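Local coordinates for variant surface glycoprotein MITat 1.13 (Trypanosoma brucei, PDB 6Z8G) that probably forms part of the dense, GPI-linked surface coat by which the parasite, switching among antigenically distinct variants, evades the immune response of its host, at residues His127-Gly132 and Gly158-Ala163; Ala92-Ile97 and Asn288-Asn293; Ser231-Ser236 and Lys246-Ser251. All coordinates share one frame; numbering follows the deposited sequence.

Contact 1 (His127-Gly132 and Gly158-Ala163); sequences HKLERG and GTIHTA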
loop_
_atom_site.group_PDB
_atom_site.type_symbol
_atom_site.label_atom_id
_atom_site.label_comp_id
_atom_site.label_asym_id
_atom_site.label_seq_id
_atom_site.Cartn_x
_atom_site.Cartn_y
_atom_site.Cartn_z
ATOM N N HIS B 127 -14.531 5.041 18.085
ATOM C CA HIS B 127 -14.025 5.854 19.186
ATOM C C HIS B 127 -14.889 7.095 19.423
ATOM O O HIS B 127 -15.098 7.480 20.573
ATOM C CB HIS B 127 -12.566 6.249 18.944
ATOM C CG HIS B 127 -11.996 7.131 20.015
ATOM N ND1 HIS B 127 -11.662 6.661 21.268
ATOM C CD2 HIS B 127 -11.735 8.462 20.033
ATOM C CE1 HIS B 127 -11.203 7.659 22.005
ATOM N NE2 HIS B 127 -11.239 8.763 21.279
ATOM N N LYS B 128 -15.380 7.760 18.364
ATOM C CA LYS B 128 -16.249 8.920 18.586
ATOM C C LYS B 128 -17.557 8.523 19.261
ATOM O O LYS B 128 -18.191 9.346 19.928
ATOM C CB LYS B 128 -16.584 9.636 17.273
ATOM C CG LYS B 128 -15.412 10.044 16.399
ATOM C CD LYS B 128 -14.761 11.333 16.844
ATOM C CE LYS B 128 -13.776 11.843 15.795
ATOM N NZ LYS B 128 -12.879 12.873 16.405
ATOM N N LEU B 129 -17.985 7.282 19.082
ATOM C CA LEU B 129 -19.277 6.824 19.558
ATOM C C LEU B 129 -19.191 6.042 20.856
ATOM O O LEU B 129 -20.237 5.676 21.415
ATOM C CB LEU B 129 -19.932 5.947 18.490
ATOM C CG LEU B 129 -20.114 6.532 17.094
ATOM C CD1 LEU B 129 -20.795 5.522 16.171
ATOM C CD2 LEU B 129 -20.917 7.822 17.153
ATOM N N GLU B 130 -17.981 5.847 21.388
ATOM C CA GLU B 130 -17.787 4.909 22.483
ATOM C C GLU B 130 -18.475 5.354 23.761
ATOM O O GLU B 130 -18.702 4.531 24.656
ATOM C CB GLU B 130 -16.289 4.716 22.747
ATOM N N ARG B 131 -18.820 6.632 23.846
ATOM C CA ARG B 131 -19.487 7.153 25.031
ATOM C C ARG B 131 -20.945 7.492 24.744
ATOM O O ARG B 131 -21.534 8.335 25.419
ATOM C CB ARG B 131 -18.756 8.390 25.556
ATOM N N GLY B 132 -21.529 6.836 23.743
ATOM C CA GLY B 132 -22.911 7.101 23.396
ATOM C C GLY B 132 -23.097 8.416 22.658
ATOM O O GLY B 132 -22.153 9.079 22.219
ATOM N N GLY B 158 -26.715 13.657 20.151
ATOM C CA GLY B 158 -25.893 13.889 18.981
ATOM C C GLY B 158 -24.479 14.306 19.296
ATOM O O GLY B 158 -23.695 14.527 18.368
ATOM N N THR B 159 -24.126 14.442 20.567
ATOM C CA THR B 159 -22.768 14.821 20.921
ATOM C C THR B 159 -21.859 13.607 20.864
ATOM O O THR B 159 -22.024 12.652 21.637
ATOM C CB THR B 159 -22.742 15.444 22.308
ATOM O OG1 THR B 159 -23.644 16.555 22.319
ATOM C CG2 THR B 159 -21.352 15.938 22.625
ATOM N N ILE B 160 -20.866 13.666 19.981
ATOM C CA ILE B 160 -19.895 12.604 19.844
ATOM C C ILE B 160 -18.697 12.937 20.708
ATOM O O ILE B 160 -18.500 14.074 21.139
ATOM C CB ILE B 160 -19.469 12.380 18.378
ATOM C CG1 ILE B 160 -18.517 13.498 17.911
ATOM C CG2 ILE B 160 -20.692 12.254 17.487
ATOM C CD1 ILE B 160 -17.952 13.306 16.490
ATOM N N HIS B 161 -17.898 11.917 20.967
ATOM C CA HIS B 161 -16.713 12.027 21.800
ATOM C C HIS B 161 -15.521 12.549 20.993
ATOM O O HIS B 161 -15.195 12.013 19.928
ATOM C CB HIS B 161 -16.405 10.664 22.408
ATOM C CG HIS B 161 -15.187 10.646 23.266
ATOM N ND1 HIS B 161 -14.968 11.569 24.259
ATOM C CD2 HIS B 161 -14.137 9.786 23.308
ATOM C CE1 HIS B 161 -13.813 11.305 24.844
ATOM N NE2 HIS B 161 -13.298 10.217 24.301
ATOM N N THR B 162 -14.880 13.612 21.496
ATOM C CA THR B 162 -13.837 14.320 20.760
ATOM C C THR B 162 -12.422 14.107 21.284
ATOM O O THR B 162 -11.469 14.476 20.584
ATOM C CB THR B 162 -14.116 15.834 20.758
ATOM O OG1 THR B 162 -14.202 16.309 22.111
ATOM C CG2 THR B 162 -15.409 16.172 19.982
ATOM N N ALA B 163 -12.248 13.525 22.471
ATOM C CA ALA B 163 -10.924 13.428 23.078
ATOM C C ALA B 163 -10.022 12.447 22.342
ATOM O O ALA B 163 -10.487 11.502 21.698
ATOM C CB ALA B 163 -11.023 12.989 24.533
#
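His127 and Lys128, on the last turn of the long helix 78-129, meet His161 and Ala163 in a helix-end-to-loop contact: the loop leaving strand 152-155 runs back past the place where the helix gives way to a turn, Leu129-Gly132. Two hydrogen bonds hold it. His161 N gives a nearly straight bond to Lys128 O (2.8 Å), on a lone pair of that carbonyl. Further along, His127 sends its imidazole out, CG anti to the backbone N (chi1 178°), and NE2 reaches Ala163 O at 2.9 Å, with the oxygen almost exactly in the ring plane. The two imidazoles lie obliquely, planes 56° apart, and His127 O sits at the edge of the His161 ring. Beside them the aliphatic part of Lys128 runs past Ile160, CD 3.8 Å from CD1; Asp255 of the second subunit packs on both residues, and an N-acetylglucosamine touches Lys128. Not everything polar is paired: His161 O is buried without a hydrogen-bond partner, approached by CA of Lys128 at 3.5 Å in a CH...O contact. NE2 of His127 donates to Ala163 O and so carries a proton, and that in-plane bond helps hold the rotation of the ring.

Contact 2 (Ala92-Ile97 and Asn288-Asn293); sequences ADILDI and NAVRAN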
loop_
_atom_site.group_PDB
_atom_site.type_symbol
_atom_site.label_atom_id
_atom_site.label_comp_id
_atom_site.label_asym_id
_atom_site.label_seq_id
_atom_site.Cartn_x
_atom_site.Cartn_y
_atom_site.Cartn_z
ATOM N N ALA B 92 23.002 -14.631 -9.623
ATOM C CA ALA B 92 21.872 -14.482 -10.529
ATOM C C ALA B 92 20.669 -15.249 -10.016
ATOM O O ALA B 92 19.528 -14.774 -10.100
ATOM C CB ALA B 92 22.258 -14.962 -11.918
ATOM N N ASP B 93 20.910 -16.432 -9.463
ATOM C CA ASP B 93 19.821 -17.229 -8.904
ATOM C C ASP B 93 19.208 -16.580 -7.651
ATOM O O ASP B 93 17.979 -16.537 -7.493
ATOM C CB ASP B 93 20.341 -18.635 -8.623
ATOM C CG ASP B 93 19.227 -19.651 -8.511
ATOM O OD1 ASP B 93 18.407 -19.747 -9.460
ATOM O OD2 ASP B 93 19.157 -20.338 -7.462
ATOM N N ILE B 94 20.053 -16.098 -6.735
ATOM C CA ILE B 94 19.572 -15.425 -5.534
ATOM C C ILE B 94 18.758 -14.192 -5.897
ATOM O O ILE B 94 17.690 -13.933 -5.317
ATOM C CB ILE B 94 20.751 -15.065 -4.615
ATOM C CG1 ILE B 94 21.338 -16.332 -3.993
ATOM C CG2 ILE B 94 20.273 -14.114 -3.525
ATOM C CD1 ILE B 94 22.733 -16.151 -3.447
ATOM N N LEU B 95 19.260 -13.398 -6.840
ATOM C CA LEU B 95 18.559 -12.176 -7.218
ATOM C C LEU B 95 17.208 -12.495 -7.843
ATOM O O LEU B 95 16.202 -11.854 -7.519
ATOM C CB LEU B 95 19.424 -11.375 -8.176
ATOM C CG LEU B 95 18.844 -10.045 -8.638
ATOM C CD1 LEU B 95 18.478 -9.221 -7.424
ATOM C CD2 LEU B 95 19.899 -9.344 -9.522
ATOM N N ASP B 96 17.166 -13.492 -8.729
ATOM C CA ASP B 96 15.910 -13.899 -9.360
ATOM C C ASP B 96 14.876 -14.353 -8.326
ATOM O O ASP B 96 13.706 -13.946 -8.378
ATOM C CB ASP B 96 16.180 -15.017 -10.366
ATOM C CG ASP B 96 14.927 -15.408 -11.124
ATOM O OD1 ASP B 96 14.473 -14.590 -11.944
ATOM O OD2 ASP B 96 14.385 -16.513 -10.875
ATOM N N ILE B 97 15.277 -15.228 -7.400
ATOM C CA ILE B 97 14.363 -15.690 -6.360
ATOM C C ILE B 97 13.876 -14.508 -5.539
ATOM O O ILE B 97 12.682 -14.368 -5.253
ATOM C CB ILE B 97 15.069 -16.730 -5.470
ATOM C CG1 ILE B 97 15.318 -18.020 -6.247
ATOM C CG2 ILE B 97 14.256 -16.997 -4.184
ATOM C CD1 ILE B 97 16.344 -18.947 -5.573
ATOM N N ASN B 288 26.855 -17.391 3.491
ATOM C CA ASN B 288 26.015 -18.545 3.784
ATOM C C ASN B 288 24.924 -18.712 2.734
ATOM O O ASN B 288 24.575 -19.840 2.363
ATOM C CB ASN B 288 25.412 -18.404 5.179
ATOM C CG ASN B 288 26.459 -18.458 6.275
ATOM O OD1 ASN B 288 27.489 -19.116 6.140
ATOM N ND2 ASN B 288 26.208 -17.747 7.361
ATOM N N ALA B 289 24.381 -17.601 2.234
ATOM C CA ALA B 289 23.390 -17.691 1.167
ATOM C C ALA B 289 24.034 -18.150 -0.135
ATOM O O ALA B 289 23.458 -18.952 -0.882
ATOM C CB ALA B 289 22.693 -16.339 0.977
ATOM N N VAL B 290 25.236 -17.663 -0.418
ATOM C CA VAL B 290 25.918 -18.067 -1.637
ATOM C C VAL B 290 26.211 -19.556 -1.591
ATOM O O VAL B 290 25.897 -20.299 -2.528
ATOM C CB VAL B 290 27.207 -17.243 -1.811
ATOM C CG1 VAL B 290 28.004 -17.708 -3.029
ATOM C CG2 VAL B 290 26.859 -15.748 -1.892
ATOM N N ARG B 291 26.841 -20.003 -0.510
ATOM C CA ARG B 291 27.214 -21.411 -0.360
ATOM C C ARG B 291 26.049 -22.391 -0.512
ATOM O O ARG B 291 26.219 -23.492 -1.036
ATOM C CB ARG B 291 27.910 -21.636 0.985
ATOM C CG ARG B 291 28.618 -22.977 1.099
ATOM C CD ARG B 291 29.719 -22.935 2.146
ATOM N NE ARG B 291 30.651 -24.050 2.006
ATOM C CZ ARG B 291 31.798 -24.153 2.668
ATOM N NH1 ARG B 291 32.162 -23.205 3.520
ATOM N NH2 ARG B 291 32.584 -25.204 2.478
ATOM N N ALA B 292 24.872 -21.985 -0.052
ATOM C CA ALA B 292 23.680 -22.820 -0.107
ATOM C C ALA B 292 22.983 -22.761 -1.458
ATOM O O ALA B 292 21.982 -23.464 -1.666
ATOM C CB ALA B 292 22.706 -22.415 1.000
ATOM N N ASN B 293 23.446 -21.920 -2.357
ATOM C CA ASN B 293 22.740 -21.838 -3.621
ATOM C C ASN B 293 23.154 -23.002 -4.511
ATOM O O ASN B 293 24.352 -23.266 -4.668
ATOM C CB ASN B 293 22.988 -20.515 -4.335
ATOM C CG ASN B 293 22.145 -20.388 -5.594
ATOM O OD1 ASN B 293 22.546 -20.851 -6.666
ATOM N ND2 ASN B 293 20.951 -19.822 -5.460
#
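Asn293 and Asp93 meet through their side chains, and with Ile94 they bury most of the surface in this contact. The amide nitrogen ND2 of Asn293 donates to OD2 of Asp93 at 2.7 Å, with an N-H...O angle of 157°. It arrives at the anti lone pair of the carboxylate, the one pointing away from OD1, and the oxygen lies somewhat out of the amide plane. The two flat groups are turned steeply against each other, 73° apart, so they do not stack; ND2 also lies 3.4 Å from CB of Asp93. Both side chains reach out with CG anti to their own backbone N, chi1 being -175° in Asn293, which carries the two polar ends across the gap between the backbones.

The other end of the amide is engaged too. OD1 of Asn293 accepts from the backbone N of Lys295, capping the turn that leads into helix 296-304, so the amide is gripped at both its nitrogen and its oxygen and its flip is settled. Asn293 thus stands between two short helices, 287-291 and 296-304, and joins this junction to helix 78-129, one of the two long helices that form the elongated core of the A-type VSG N-terminal domain.

Ile94 supplies the apolar half. Its CG1 lies 3.8 Å from Asn293 ND2, while CD1 extends farther, to 3.9 Å from Ala289 O and to 4.4 Å from both Ala289 CB and Val290 CG2. Ile284 touches Ile94 as well, and Leu87, two turns before Ile94 on the same helix, packs on Val290. Asp93 additionally meets Pro369 of the second subunit, which places the polar end of this contact beside the dimer interface.

Contact 3 (Ser231-Ser236 and Lys246-Ser251); sequences SSKDES and KRAIHS
The run 232-236 crosses strand residues 247-251, their end-to-end directions 132° apart, and Glu235 N gives a backbone hydrogen bond to Ala248 O (2.8 Å). Glu235 returns the favour with its side chain: the carboxylate reaches alongside Ala248, where OE1 takes its N-H at 2.6 Å on the anti lone pair. One residue thus grips both the N-H and the C=O of Ala248. OE2 lies 4.5 Å from NE of Arg247, well out of the guanidinium plane, a matter of charge alone, although CD of Arg247 packs against OE1. At the other end Ser251 OG donates to Lys233 O at 2.7 Å, in the carbonyl plane, and also bonds His196 of the neighbouring strand 194-203. Between the two, CD of Lys233 rests 3.7 Å from Ala248 CB. In Asp234, CG anti to the backbone N (chi1 -179°) brings OD1 to Ser236, whose N and OG both donate to it. Lys149 of the second subunit bonds Ile249 O and His250 ND1, tying the strand to the dimer partner. With OD1 taking the N-H two residues on, this is an Asx turn, leading into the short helix 236-239 with Glu235 at its N-cap, beside strand 247-253, which pairs antiparallel with 194-203.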
loop_
_atom_site.group_PDB
_atom_site.type_symbol
_atom_site.label_atom_id
_atom_site.label_comp_id
_atom_site.label_asym_id
_atom_site.label_seq_id
_atom_site.Cartn_x
_atom_site.Cartn_y
_atom_site.Cartn_z
ATOM N N SER B 231 -23.730 -6.069 22.500
ATOM C CA SER B 231 -24.768 -7.056 22.792
ATOM C C SER B 231 -26.124 -6.405 22.621
ATOM O O SER B 231 -26.271 -5.208 22.876
ATOM C CB SER B 231 -24.746 -7.580 24.250
ATOM O OG SER B 231 -23.544 -8.216 24.614
ATOM N N SER B 232 -27.112 -7.191 22.196
ATOM C CA SER B 232 -28.483 -6.688 22.209
ATOM C C SER B 232 -29.015 -6.650 23.645
ATOM O O SER B 232 -28.635 -7.461 24.487
ATOM C CB SER B 232 -29.385 -7.558 21.346
ATOM O OG SER B 232 -30.715 -7.110 21.417
ATOM N N LYS B 233 -29.890 -5.688 23.925
ATOM C CA LYS B 233 -30.456 -5.505 25.266
ATOM C C LYS B 233 -31.969 -5.274 25.199
ATOM O O LYS B 233 -32.453 -4.504 24.365
ATOM C CB LYS B 233 -29.836 -4.304 25.987
ATOM C CG LYS B 233 -28.437 -4.420 26.499
ATOM C CD LYS B 233 -28.030 -3.004 26.928
ATOM C CE LYS B 233 -26.850 -2.927 27.880
ATOM N NZ LYS B 233 -26.606 -1.510 28.318
ATOM N N ASP B 234 -32.720 -5.893 26.111
ATOM C CA ASP B 234 -34.116 -5.488 26.289
ATOM C C ASP B 234 -34.422 -5.631 27.773
ATOM O O ASP B 234 -34.705 -6.734 28.243
ATOM C CB ASP B 234 -35.096 -6.290 25.440
ATOM C CG ASP B 234 -36.567 -5.815 25.628
ATOM O OD1 ASP B 234 -36.839 -5.027 26.577
ATOM O OD2 ASP B 234 -37.463 -6.216 24.835
ATOM N N GLU B 235 -34.338 -4.514 28.496
ATOM C CA GLU B 235 -34.598 -4.469 29.924
ATOM C C GLU B 235 -35.984 -3.900 30.224
ATOM O O GLU B 235 -36.194 -3.311 31.292
ATOM C CB GLU B 235 -33.507 -3.653 30.620
ATOM C CG GLU B 235 -32.116 -3.826 30.009
ATOM C CD GLU B 235 -31.054 -3.023 30.734
ATOM O OE1 GLU B 235 -30.896 -1.810 30.465
ATOM O OE2 GLU B 235 -30.380 -3.614 31.588
ATOM N N SER B 236 -36.910 -4.001 29.264
ATOM C CA SER B 236 -38.239 -3.446 29.461
ATOM C C SER B 236 -38.977 -4.128 30.607
ATOM O O SER B 236 -39.764 -3.482 31.310
ATOM C CB SER B 236 -39.034 -3.514 28.155
ATOM O OG SER B 236 -39.316 -4.839 27.783
ATOM N N LYS B 246 -32.758 4.154 34.859
ATOM C CA LYS B 246 -32.325 4.139 33.466
ATOM C C LYS B 246 -32.096 2.709 33.038
ATOM O O LYS B 246 -31.381 1.964 33.709
ATOM C CB LYS B 246 -31.052 4.962 33.292
ATOM C CG LYS B 246 -30.675 5.205 31.833
ATOM C CD LYS B 246 -29.486 6.171 31.677
ATOM C CE LYS B 246 -28.203 5.602 32.269
ATOM N NZ LYS B 246 -27.012 6.472 32.000
ATOM N N ARG B 247 -32.784 2.300 31.978
ATOM C CA ARG B 247 -32.657 0.954 31.444
ATOM C C ARG B 247 -32.746 1.032 29.933
ATOM O O ARG B 247 -33.416 1.910 29.389
ATOM C CB ARG B 247 -33.749 0.009 31.978
ATOM C CG ARG B 247 -33.636 -0.348 33.460
ATOM C CD ARG B 247 -32.412 -1.163 33.684
ATOM N NE ARG B 247 -32.203 -1.511 35.080
ATOM C CZ ARG B 247 -31.774 -0.657 36.005
ATOM N NH1 ARG B 247 -31.542 0.615 35.691
ATOM N NH2 ARG B 247 -31.571 -1.081 37.242
ATOM N N ALA B 248 -32.037 0.128 29.262
ATOM C CA ALA B 248 -32.114 0.002 27.807
ATOM C C ALA B 248 -33.359 -0.815 27.475
ATOM O O ALA B 248 -33.382 -2.034 27.646
ATOM C CB ALA B 248 -30.851 -0.648 27.256
ATOM N N ILE B 249 -34.412 -0.146 27.015
ATOM C CA ILE B 249 -35.692 -0.808 26.830
ATOM C C ILE B 249 -35.905 -1.247 25.399
ATOM O O ILE B 249 -36.895 -1.930 25.108
ATOM C CB ILE B 249 -36.848 0.097 27.299
ATOM C CG1 ILE B 249 -36.975 1.343 26.405
ATOM C CG2 ILE B 249 -36.630 0.497 28.738
ATOM C CD1 ILE B 249 -38.285 2.097 26.623
ATOM N N HIS B 250 -34.982 -0.907 24.498
ATOM C CA HIS B 250 -35.049 -1.384 23.126
ATOM C C HIS B 250 -33.661 -1.309 22.510
ATOM O O HIS B 250 -32.879 -0.421 22.843
ATOM C CB HIS B 250 -36.032 -0.571 22.295
ATOM C CG HIS B 250 -36.477 -1.276 21.057
ATOM N ND1 HIS B 250 -37.458 -2.245 21.062
ATOM C CD2 HIS B 250 -36.049 -1.178 19.778
ATOM C CE1 HIS B 250 -37.616 -2.711 19.834
ATOM N NE2 HIS B 250 -36.776 -2.076 19.037
ATOM N N SER B 251 -33.364 -2.255 21.614
ATOM C CA SER B 251 -32.104 -2.276 20.883
ATOM C C SER B 251 -32.375 -2.353 19.386
ATOM O O SER B 251 -33.369 -2.940 18.946
ATOM C CB SER B 251 -31.223 -3.468 21.282
ATOM O OG SER B 251 -30.747 -3.350 22.604
#

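Overall arrangement
Helix 78-129 joins contacts 1 and 2: 92-97 lies well before its end and 127-132 at its close, and the centres of the two contacts are about 55 Å apart, on opposite sides of the chain's centre. Contact 3 is farther still from contact 2, about 64 Å between centres, but only about 20 Å from contact 1, with nearest atoms about 9 Å apart; these two belong to the same end of the elongated molecule, where the six-stranded sheet lies. Along the chain, contacts 1 and 3 follow one another inside the long excursion closed by 92-97 and 288-293. All three touch the second subunit, so the dimer interface extends to both sides of the chain's centre. Bound sugars touch His127 and Lys128 of contact 1.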